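PDB 3R5T: ferric vibriobactin ABC transporter, periplasmic ferric vibriobactin-binding protein from Vibrio cholerae, which binds the ferric siderophore vibriobactin in the periplasm and probably delivers it to an ABC transporter for iron uptake. Local coordinates for residues Lys24-Thr29 and Pro87-Val92; Val176-Lys181 and Phe214-Tyr219. All blocks are in the same frame, centred on the assembly; numbering follows the deposited sequence.

Interaction 1 of 2, residues Lys24-Thr29 and Pro87-Val92; sequences KRILST and PDLIVV
The carboxylate of Asp88 grips two successive amides at the start of segment 24-29. Lys24 N meets OD2 of Asp88 at 2.8 Å on its syn lone pair, in a nearly straight bond (170°), while Arg25 N reaches OD1 from above the carboxylate plane. The group gets there because CG of Asp88 sits between its own N and carbonyl carbon (chi1 56°), and Asp88 N returns a bond to Arg25 O. At the other end Val91 O accepts twice, from Thr29 N and, at 2.7 Å, from Thr29 OG1, a hydroxyl donor tilted out of the carbonyl plane. Between these ends the strands run parallel: Leu27 N bonds to Leu89 O and Val91 N to Leu27 O, both at 2.9 Å.

On one face of the sheet Ile26 CG2 lies 3.9 Å from Val91 CG2. On the other, Leu27 CB packs on Pro87 CB at 3.7 Å, and further along, Thr29 CG2 touches Ile90 CG2 at 3.6 Å. Helix 79-85 backs this second face through Val82, which meets Pro87 and Ile90, and strands 44-49 and 113-116 flank the pair. The guanidinium of Arg25 turns away to bond Glu85 O. Two amides directed at one carboxylate probably stabilise its negative charge, and in accepting them Asp88 carries the pairing beyond the strand ends, as the Thr29 hydroxyl reinforces it at the far end.

Interaction 2 of 2, residues Val176-Lys181 and Phe214-Tyr219; sequences VNAVAK and FLRIHY. With VBN ((4S,5R)-N-{3-[(2,3-dihydroxybenzoyl)amino]propyl}-2-(2,3-dihydroxyphenyl)-N-[3-({[(4S,5R)-2-(2,3-dihydroxyphenyl)-5-met hyl-4,5-dihydro-1,3-oxazol-4-yl]carbonyl}amino)propyl]-5-methyl-4,5-dihydro-1,3-oxazole-4-carboxamide), chain B.
Asn177 and Ile217 form a hydrogen-bonded pair, N of each giving to O of the other, and Val179 and Leu215 form the next, with Leu215 N to Val179 O at 2.8 Å, joining strands 177-180 and 214-217 antiparallel. In the non-hydrogen-bonded pairs between and beyond them the chains come close, and Ala178 CA lies 3.2 Å from Leu215 O.

Apolar packing differs on the two faces. On one, Val179 CG2 touches Ile217 CD1 at 3.7 Å. On the other, Phe214 lays one ring face over Ala180, while Ala178 sits at the ring edge and its CB meets Phe214 CB. Ala180 CB makes a CH-pi contact 3.9 Å from the ring centroid, 20° off its normal, and the opposite face carries vibriobactin, whose CAL lies 3.6 Å from Phe214 CG. Beyond the strand, Asn177 and Tyr219 lie side by side, with ND2 at the ring edge near CD2 and the two planes about 49° apart; the amide itself is held by His171 and Gly172.

The charged contacts are those of Arg216. Its chain bends at chi2 (62°), and CD passes 4.0 Å from Ala178 CB. NH1 bonds to Phe214 O at 2.9 Å, practically in the guanidinium plane, and also forms a salt bridge with Asp213, which together would fix the rotation of the group. VBN OAJ lies at the guanidinium edge, 3.2 Å from NH2, while a catechol ring of the ligand covers one face. Ser169 and His171 hydrogen-bond the siderophore, and with Phe214 and Arg216 in contact with it, this part of the mixed sheet forms one wall of the ferric-siderophore pocket of a solute-binding protein.

In the fold
Both contacts pair neighbouring strands of five-stranded sheets, and both are largely buried, but the sheets are different and lie on opposite sides of the chain's centre. Interaction 1 joins two inner strands of the parallel sheet; interaction 2 joins the outermost strand 214-217 to its neighbour in the mixed sheet. Their centres are 32 Å apart and they do not touch. A polar side chain seals each end of the first, where no ligand takes part and the side chain of Ser28 is about 10 Å from vibriobactin. In the second, an aromatic ring and the side chain of Arg216, about 4 Å from the ferric ion, face the siderophore directly, so pairing and ligand binding share the same strand.

Interaction 1 of 2, residues Lys24-Thr29 and Pro87-Val92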
ATOM      1  N   LYS A  24      14.043  17.886   7.682  1.00 16.49           N
ATOM      2  CA  LYS A  24      12.918  18.725   8.078  1.00 15.41           C
ATOM      3  C   LYS A  24      12.046  19.151   6.878  1.00 16.84           C
ATOM      4  O   LYS A  24      10.966  19.718   7.054  1.00 19.98           O
ATOM      5  CB  LYS A  24      13.429  19.960   8.831  1.00 21.64           C
ATOM      6  CG  LYS A  24      14.190  19.611  10.120  1.00 22.40           C
ATOM      7  CD  LYS A  24      13.265  18.921  11.117  1.00 22.60           C
ATOM      8  CE  LYS A  24      14.021  18.253  12.282  1.00 30.34           C
ATOM      9  NZ  LYS A  24      14.863  19.206  13.053  1.00 34.47           N
ATOM     10  N   ARG A  25      12.506  18.871   5.660  1.00 15.59           N
ATOM     11  CA  ARG A  25      11.777  19.286   4.462  1.00 16.35           C
ATOM     12  C   ARG A  25      11.830  18.138   3.480  1.00 18.30           C
ATOM     13  O   ARG A  25      12.667  18.120   2.578  1.00 18.64           O
ATOM     14  CB  ARG A  25      12.391  20.550   3.829  1.00 17.51           C
ATOM     15  CG  ARG A  25      12.367  21.781   4.723  1.00 21.91           C
ATOM     16  CD  ARG A  25      11.179  22.690   4.414  1.00 26.89           C
ATOM     17  NE  ARG A  25      11.070  23.078   3.002  1.00 23.80           N
ATOM     18  CZ  ARG A  25       9.937  23.498   2.449  1.00 25.03           C
ATOM     19  NH1 ARG A  25       8.850  23.606   3.198  1.00 25.43           N
ATOM     20  NH2 ARG A  25       9.887  23.823   1.160  1.00 29.53           N
ATOM     21  N   ILE A  26      10.949  17.165   3.674  1.00 17.76           N
ATOM     22  CA  ILE A  26      11.009  15.926   2.904  1.00 16.89           C
ATOM     23  C   ILE A  26      10.135  16.020   1.652  1.00 15.48           C
ATOM     24  O   ILE A  26       8.985  16.429   1.732  1.00 15.97           O
ATOM     25  CB  ILE A  26      10.531  14.722   3.748  1.00 16.16           C
ATOM     26  CG1 ILE A  26      11.341  14.598   5.046  1.00 14.22           C
ATOM     27  CG2 ILE A  26      10.588  13.444   2.930  1.00 16.15           C
ATOM     28  CD1 ILE A  26      10.668  13.759   6.122  1.00 14.81           C
ATOM     29  N   LEU A  27      10.697  15.617   0.515  1.00 17.03           N
ATOM     30  CA  LEU A  27       9.982  15.623  -0.765  1.00 15.36           C
ATOM     31  C   LEU A  27       9.808  14.187  -1.240  1.00 16.27           C
ATOM     32  O   LEU A  27      10.786  13.454  -1.412  1.00 16.73           O
ATOM     33  CB  LEU A  27      10.758  16.438  -1.819  1.00 14.09           C
ATOM     34  CG  LEU A  27      10.019  16.693  -3.135  1.00 15.10           C
ATOM     35  CD1 LEU A  27      10.379  18.046  -3.703  1.00 16.49           C
ATOM     36  CD2 LEU A  27      10.317  15.582  -4.105  1.00 16.45           C
ATOM     37  N   SER A  28       8.560  13.778  -1.446  1.00 14.16           N
ATOM     38  CA  SER A  28       8.316  12.425  -1.914  1.00 14.46           C
ATOM     39  C   SER A  28       8.086  12.383  -3.409  1.00 15.59           C
ATOM     40  O   SER A  28       7.248  13.134  -3.938  1.00 15.63           O
ATOM     41  CB  SER A  28       7.104  11.818  -1.217  1.00 15.15           C
ATOM     42  OG  SER A  28       6.828  10.552  -1.788  1.00 15.06           O
ATOM     43  N   THR A  29       8.846  11.532  -4.096  1.00 16.42           N
ATOM     44  CA  THR A  29       8.646  11.345  -5.535  1.00 15.74           C
ATOM     45  C   THR A  29       7.726  10.178  -5.871  1.00 16.19           C
ATOM     46  O   THR A  29       7.511   9.892  -7.054  1.00 16.41           O
ATOM     47  CB  THR A  29       9.977  11.141  -6.310  1.00 15.15           C
ATOM     48  OG1 THR A  29      10.552   9.863  -5.984  1.00 14.76           O
ATOM     49  CG2 THR A  29      10.979  12.246  -5.971  1.00 15.60           C
ATOM     50  N   PRO A  87      14.302  20.755  -0.719  1.00 20.65           N
ATOM     51  CA  PRO A  87      14.151  19.665   0.248  1.00 18.49           C
ATOM     52  C   PRO A  87      15.493  19.290   0.861  1.00 20.16           C
ATOM     53  O   PRO A  87      16.552  19.610   0.312  1.00 20.29           O
ATOM     54  CB  PRO A  87      13.624  18.520  -0.614  1.00 16.89           C
ATOM     55  CG  PRO A  87      14.209  18.793  -1.973  1.00 20.26           C
ATOM     56  CD  PRO A  87      14.249  20.278  -2.115  1.00 21.04           C
ATOM     57  N   ASP A  88      15.454  18.616   2.005  1.00 20.04           N
ATOM     58  CA  ASP A  88      16.661  18.037   2.583  1.00 20.92           C
ATOM     59  C   ASP A  88      16.623  16.508   2.621  1.00 18.22           C
ATOM     60  O   ASP A  88      17.526  15.860   3.157  1.00 22.65           O
ATOM     61  CB  ASP A  88      16.969  18.621   3.968  1.00 21.78           C
ATOM     62  CG  ASP A  88      15.823  18.462   4.960  1.00 19.65           C
ATOM     63  OD1 ASP A  88      14.827  17.754   4.661  1.00 19.06           O
ATOM     64  OD2 ASP A  88      15.946  19.048   6.064  1.00 19.61           O
ATOM     65  N   LEU A  89      15.573  15.934   2.048  1.00 15.69           N
ATOM     66  CA  LEU A  89      15.531  14.494   1.815  1.00 16.92           C
ATOM     67  C   LEU A  89      14.561  14.264   0.671  1.00 16.47           C
ATOM     68  O   LEU A  89      13.463  14.791   0.692  1.00 18.63           O
ATOM     69  CB  LEU A  89      15.051  13.729   3.055  1.00 17.28           C
ATOM     70  CG  LEU A  89      15.019  12.200   2.904  1.00 17.18           C
ATOM     71  CD1 LEU A  89      16.430  11.618   2.812  1.00 21.09           C
ATOM     72  CD2 LEU A  89      14.262  11.549   4.054  1.00 15.38           C
ATOM     73  N   ILE A  90      14.961  13.442  -0.292  1.00 14.56           N
ATOM     74  CA  ILE A  90      14.092  13.072  -1.409  1.00 16.60           C
ATOM     75  C   ILE A  90      13.868  11.565  -1.372  1.00 17.75           C
ATOM     76  O   ILE A  90      14.831  10.798  -1.282  1.00 18.42           O
ATOM     77  CB  ILE A  90      14.721  13.486  -2.770  1.00 17.39           C
ATOM     78  CG1 ILE A  90      14.880  15.005  -2.836  1.00 17.85           C
ATOM     79  CG2 ILE A  90      13.856  13.009  -3.950  1.00 18.52           C
ATOM     80  CD1 ILE A  90      15.788  15.486  -3.960  1.00 18.98           C
ATOM     81  N   VAL A  91      12.602  11.140  -1.414  1.00 15.17           N
ATOM     82  CA  VAL A  91      12.278   9.721  -1.307  1.00 15.57           C
ATOM     83  C   VAL A  91      11.794   9.155  -2.623  1.00 15.44           C
ATOM     84  O   VAL A  91      10.966   9.774  -3.301  1.00 15.47           O
ATOM     85  CB  VAL A  91      11.218   9.450  -0.217  1.00 15.75           C
ATOM     86  CG1 VAL A  91      11.056   7.955  -0.014  1.00 15.58           C
ATOM     87  CG2 VAL A  91      11.612  10.143   1.088  1.00 15.75           C
ATOM     88  N   VAL A  92      12.361   8.009  -2.993  1.00 16.07           N
ATOM     89  CA  VAL A  92      12.111   7.362  -4.282  1.00 14.83           C
ATOM     90  C   VAL A  92      11.706   5.913  -4.062  1.00 13.88           C
ATOM     91  O   VAL A  92      12.216   5.265  -3.160  1.00 14.83           O
ATOM     92  CB  VAL A  92      13.392   7.407  -5.170  1.00 15.69           C
ATOM     93  CG1 VAL A  92      13.151   6.788  -6.527  1.00 16.67           C
ATOM     94  CG2 VAL A  92      13.906   8.838  -5.346  1.00 16.59           C
TER

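Interaction 2 of 2, residues Val176-Lys181 and Phe214-Tyr219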
ATOM      1  N   VAL A 176      -4.557  -8.836 -18.588  1.00 14.06           N
ATOM      2  CA  VAL A 176      -3.785  -9.381 -17.488  1.00 17.74           C
ATOM      3  C   VAL A 176      -4.411  -8.894 -16.184  1.00 14.09           C
ATOM      4  O   VAL A 176      -4.634  -7.700 -16.000  1.00 16.43           O
ATOM      5  CB  VAL A 176      -2.296  -8.957 -17.581  1.00 17.29           C
ATOM      6  CG1 VAL A 176      -1.581  -9.178 -16.240  1.00 16.33           C
ATOM      7  CG2 VAL A 176      -1.613  -9.712 -18.720  1.00 16.94           C
ATOM      8  N   ASN A 177      -4.709  -9.826 -15.278  1.00 16.10           N
ATOM      9  CA  ASN A 177      -5.252  -9.500 -13.964  1.00 14.89           C
ATOM     10  C   ASN A 177      -4.167  -9.752 -12.921  1.00 15.52           C
ATOM     11  O   ASN A 177      -3.046 -10.144 -13.261  1.00 15.25           O
ATOM     12  CB  ASN A 177      -6.477 -10.377 -13.665  1.00 16.13           C
ATOM     13  CG  ASN A 177      -7.732  -9.944 -14.448  1.00 17.29           C
ATOM     14  OD1 ASN A 177      -8.725  -9.528 -13.841  1.00 16.28           O
ATOM     15  ND2 ASN A 177      -7.691 -10.028 -15.791  1.00 17.44           N
ATOM     16  N   ALA A 178      -4.475  -9.590 -11.643  1.00 13.84           N
ATOM     17  CA  ALA A 178      -3.420  -9.803 -10.649  1.00 15.97           C
ATOM     18  C   ALA A 178      -3.946 -10.324  -9.328  1.00 15.57           C
ATOM     19  O   ALA A 178      -5.100 -10.078  -8.967  1.00 16.52           O
ATOM     20  CB  ALA A 178      -2.593  -8.534 -10.442  1.00 15.46           C
ATOM     21  N   VAL A 179      -3.089 -11.055  -8.613  1.00 15.94           N
ATOM     22  CA  VAL A 179      -3.477 -11.668  -7.351  1.00 14.74           C
ATOM     23  C   VAL A 179      -2.404 -11.413  -6.286  1.00 12.90           C
ATOM     24  O   VAL A 179      -1.215 -11.630  -6.522  1.00 14.77           O
ATOM     25  CB  VAL A 179      -3.685 -13.189  -7.523  1.00 15.94           C
ATOM     26  CG1 VAL A 179      -4.102 -13.833  -6.202  1.00 15.25           C
ATOM     27  CG2 VAL A 179      -4.713 -13.492  -8.626  1.00 17.23           C
ATOM     28  N   ALA A 180      -2.829 -10.987  -5.104  1.00 14.98           N
ATOM     29  CA  ALA A 180      -1.865 -10.639  -4.049  1.00 16.34           C
ATOM     30  C   ALA A 180      -0.983 -11.798  -3.596  1.00 16.44           C
ATOM     31  O   ALA A 180      -1.446 -12.933  -3.446  1.00 16.67           O
ATOM     32  CB  ALA A 180      -2.571 -10.012  -2.808  1.00 13.34           C
ATOM     33  N   LYS A 181       0.285 -11.481  -3.350  1.00 15.14           N
ATOM     34  CA  LYS A 181       1.275 -12.448  -2.882  1.00 15.86           C
ATOM     35  C   LYS A 181       1.491 -12.292  -1.383  1.00 15.70           C
ATOM     36  O   LYS A 181       1.146 -11.258  -0.801  1.00 16.04           O
ATOM     37  CB  LYS A 181       2.592 -12.271  -3.652  1.00 15.93           C
ATOM     38  CG  LYS A 181       2.466 -12.635  -5.133  1.00 16.96           C
ATOM     39  CD  LYS A 181       3.701 -12.260  -5.937  1.00 19.88           C
ATOM     40  CE  LYS A 181       4.957 -12.827  -5.321  1.00 26.17           C
ATOM     41  NZ  LYS A 181       6.095 -12.712  -6.271  1.00 28.12           N
ATOM     42  N   PHE A 214       1.802  -8.119  -6.185  1.00 15.67           N
ATOM     43  CA  PHE A 214       0.756  -8.905  -6.825  1.00 17.10           C
ATOM     44  C   PHE A 214       1.363  -9.647  -7.997  1.00 16.14           C
ATOM     45  O   PHE A 214       2.117  -9.061  -8.783  1.00 16.25           O
ATOM     46  CB  PHE A 214      -0.374  -8.002  -7.353  1.00 15.29           C
ATOM     47  CG  PHE A 214      -1.322  -7.498  -6.286  1.00 13.91           C
ATOM     48  CD1 PHE A 214      -2.642  -7.913  -6.258  1.00 13.30           C
ATOM     49  CD2 PHE A 214      -0.884  -6.608  -5.316  1.00 13.56           C
ATOM     50  CE1 PHE A 214      -3.512  -7.436  -5.279  1.00 13.61           C
ATOM     51  CE2 PHE A 214      -1.752  -6.138  -4.333  1.00 14.38           C
ATOM     52  CZ  PHE A 214      -3.063  -6.570  -4.314  1.00 15.68           C
ATOM     53  N   LEU A 215       1.002 -10.919  -8.144  1.00 13.34           N
ATOM     54  CA  LEU A 215       1.417 -11.698  -9.300  1.00 14.80           C
ATOM     55  C   LEU A 215       0.500 -11.295 -10.444  1.00 15.65           C
ATOM     56  O   LEU A 215      -0.729 -11.423 -10.332  1.00 15.04           O
ATOM     57  CB  LEU A 215       1.273 -13.208  -9.039  1.00 14.66           C
ATOM     58  CG  LEU A 215       1.905 -14.114 -10.102  1.00 17.77           C
ATOM     59  CD1 LEU A 215       3.409 -13.974 -10.091  1.00 20.43           C
ATOM     60  CD2 LEU A 215       1.545 -15.569  -9.859  1.00 17.10           C
ATOM     61  N   ARG A 216       1.085 -10.802 -11.537  1.00 16.91           N
ATOM     62  CA  ARG A 216       0.325 -10.501 -12.740  1.00 16.10           C
ATOM     63  C   ARG A 216       0.142 -11.790 -13.533  1.00 17.20           C
ATOM     64  O   ARG A 216       1.108 -12.525 -13.754  1.00 22.37           O
ATOM     65  CB  ARG A 216       1.043  -9.441 -13.571  1.00 14.86           C
ATOM     66  CG  ARG A 216       0.728  -8.021 -13.164  1.00 17.05           C
ATOM     67  CD  ARG A 216       1.140  -7.691 -11.754  1.00 12.66           C
ATOM     68  NE  ARG A 216       1.248  -6.240 -11.629  1.00 13.21           N
ATOM     69  CZ  ARG A 216       1.715  -5.602 -10.567  1.00 14.28           C
ATOM     70  NH1 ARG A 216       2.082  -6.272  -9.479  1.00 14.22           N
ATOM     71  NH2 ARG A 216       1.774  -4.273 -10.585  1.00 15.92           N
ATOM     72  N   ILE A 217      -1.094 -12.063 -13.959  1.00 17.05           N
ATOM     73  CA  ILE A 217      -1.433 -13.353 -14.559  1.00 15.97           C
ATOM     74  C   ILE A 217      -2.390 -13.202 -15.756  1.00 18.00           C
ATOM     75  O   ILE A 217      -3.195 -12.272 -15.795  1.00 19.17           O
ATOM     76  CB  ILE A 217      -2.082 -14.301 -13.502  1.00 18.73           C
ATOM     77  CG1 ILE A 217      -3.444 -13.749 -13.063  1.00 19.52           C
ATOM     78  CG2 ILE A 217      -1.145 -14.517 -12.298  1.00 20.21           C
ATOM     79  CD1 ILE A 217      -4.226 -14.657 -12.144  1.00 17.82           C
ATOM     80  N   HIS A 218      -2.324 -14.131 -16.711  1.00 18.33           N
ATOM     81  CA  HIS A 218      -3.364 -14.205 -17.731  1.00 19.49           C
ATOM     82  C   HIS A 218      -4.710 -14.409 -17.044  1.00 21.66           C
ATOM     83  O   HIS A 218      -4.804 -15.103 -16.016  1.00 19.59           O
ATOM     84  CB  HIS A 218      -3.117 -15.338 -18.719  1.00 21.42           C
ATOM     85  CG  HIS A 218      -1.895 -15.157 -19.562  1.00 24.70           C
ATOM     86  ND1 HIS A 218      -1.313 -16.197 -20.252  1.00 30.42           N
ATOM     87  CD2 HIS A 218      -1.146 -14.063 -19.829  1.00 25.95           C
ATOM     88  CE1 HIS A 218      -0.258 -15.752 -20.911  1.00 32.89           C
ATOM     89  NE2 HIS A 218      -0.132 -14.461 -20.667  1.00 29.52           N
ATOM     90  N   TYR A 219      -5.737 -13.791 -17.619  1.00 21.10           N
ATOM     91  CA  TYR A 219      -7.095 -13.825 -17.099  1.00 22.03           C
ATOM     92  C   TYR A 219      -7.570 -15.229 -16.741  1.00 21.88           C
ATOM     93  O   TYR A 219      -8.175 -15.427 -15.688  1.00 21.14           O
ATOM     94  CB  TYR A 219      -8.031 -13.233 -18.145  1.00 21.24           C
ATOM     95  CG  TYR A 219      -9.506 -13.407 -17.865  1.00 19.42           C
ATOM     96  CD1 TYR A 219     -10.275 -14.269 -18.636  1.00 19.26           C
ATOM     97  CD2 TYR A 219     -10.129 -12.715 -16.836  1.00 17.98           C
ATOM     98  CE1 TYR A 219     -11.626 -14.422 -18.413  1.00 21.94           C
ATOM     99  CE2 TYR A 219     -11.487 -12.872 -16.590  1.00 19.95           C
ATOM    100  CZ  TYR A 219     -12.221 -13.737 -17.377  1.00 20.87           C
ATOM    101  OH  TYR A 219     -13.567 -13.893 -17.174  1.00 22.88           O
TER
HETATM  102  C   VBN B   1      -1.171  -0.417 -14.134  1.00 20.18           C
HETATM  103  N   VBN B   1       0.803   0.375 -12.757  1.00 17.13           N
HETATM  104  O   VBN B   1      -0.685  -1.478 -14.339  1.00 19.18           O
HETATM  105  CA  VBN B   1      -0.357   0.732 -13.554  1.00 19.99           C
HETATM  106  CB  VBN B   1       0.294   1.669 -14.640  1.00 21.71           C
HETATM  107  CAB VBN B   1      -5.164   4.838  -8.598  1.00 20.62           C
HETATM  108  OAC VBN B   1      -3.996  -4.412 -11.563  1.00 20.17           O
HETATM  109  OAD VBN B   1      -3.330   4.145 -12.738  1.00 19.30           O
HETATM  110  OAF VBN B   1       0.528  -1.424  -8.950  1.00 15.06           O
HETATM  111  OAG VBN B   1       4.793  -2.316 -10.691  1.00 16.45           O
HETATM  112  OAH VBN B   1       2.034   1.090  -9.763  1.00 14.35           O
HETATM  113  OAI VBN B   1      -0.949  -1.548 -11.160  1.00 16.62           O
HETATM  114  OAJ VBN B   1       2.371  -1.252 -11.326  1.00 13.91           O
HETATM  115  OAK VBN B   1      -0.579   1.468 -10.398  1.00 14.83           O
HETATM  116  CAL VBN B   1      -1.628  -4.363  -8.110  1.00 16.82           C
HETATM  117  CAM VBN B   1       5.568  -0.357 -13.765  1.00 20.99           C
HETATM  118  CAN VBN B   1       1.337   4.341  -8.101  1.00 14.64           C
HETATM  119  CAO VBN B   1      -0.617  -3.353  -7.978  1.00 15.82           C
HETATM  120  CAP VBN B   1       5.749  -1.188 -12.623  1.00 18.90           C
HETATM  121  CAQ VBN B   1       2.053   3.166  -8.506  1.00 13.51           C
HETATM  122  CAR VBN B   1      -2.433  -4.442  -9.305  1.00 18.33           C
HETATM  123  CAS VBN B   1       4.302   0.155 -14.084  1.00 19.79           C
HETATM  124  CAT VBN B   1      -0.008   4.543  -8.506  1.00 15.99           C
HETATM  125  CAU VBN B   1      -4.048  -2.145 -14.690  1.00 20.51           C
HETATM  126  CAV VBN B   1      -4.618   1.300 -14.672  1.00 19.77           C
HETATM  127  CAW VBN B   1      -3.280  -3.317 -14.054  1.00 18.84           C
HETATM  128  CAX VBN B   1      -5.278   2.621 -14.212  1.00 20.46           C
HETATM  129  CAY VBN B   1      -3.190  -1.123 -15.438  1.00 18.93           C
HETATM  130  CAZ VBN B   1      -3.103   1.213 -14.423  1.00 18.41           C
HETATM  131  NBB VBN B   1      -2.606  -3.048 -12.786  1.00 15.34           N
HETATM  132  NBC VBN B   1      -5.219   2.753 -12.758  1.00 20.29           N
HETATM  133  NBD VBN B   1      -2.861   2.722 -10.137  1.00 18.28           N
HETATM  134  OBF VBN B   1      -2.733   4.897  -9.275  1.00 16.84           O
HETATM  135  CBG VBN B   1      -3.057  -3.697 -11.576  1.00 19.44           C
HETATM  136  CBH VBN B   1      -4.157   3.539 -12.121  1.00 19.50           C
HETATM  137  CBJ VBN B   1       1.873   0.243 -13.711  1.00 18.37           C
HETATM  138  CBK VBN B   1      -0.415  -2.425  -9.040  1.00 15.62           C
HETATM  139  CBL VBN B   1       4.650  -1.509 -11.805  1.00 16.86           C
HETATM  140  CBM VBN B   1       1.397   2.230  -9.301  1.00 13.84           C
HETATM  141  CBN VBN B   1      -1.168  -2.499 -10.176  1.00 16.50           C
HETATM  142  CBO VBN B   1       3.451  -1.016 -12.121  1.00 15.74           C
HETATM  143  CBP VBN B   1       0.100   2.431  -9.688  1.00 14.65           C
HETATM  144  CBQ VBN B   1      -2.223  -3.552 -10.308  1.00 18.60           C
HETATM  145  CBR VBN B   1       3.270  -0.135 -13.285  1.00 17.09           C
HETATM  146  CBS VBN B   1      -0.638   3.622  -9.256  1.00 15.58           C
HETATM  147  CBU VBN B   1      -4.149   4.747  -9.724  1.00 18.19           C
HETATM  148  CBW VBN B   1      -2.017   3.829  -9.814  1.00 17.56           C
HETATM  149  CBX VBN B   1      -4.076   3.403 -10.606  1.00 18.78           C
HETATM  150  NBY VBN B   1      -2.516  -0.117 -14.612  1.00 20.43           N
HETATM  151  OG1 VBN B   1       1.675   1.123 -14.797  1.00 21.39           O
HETATM  152  CG2 VBN B   1       0.126   3.173 -14.492  1.00 23.10           C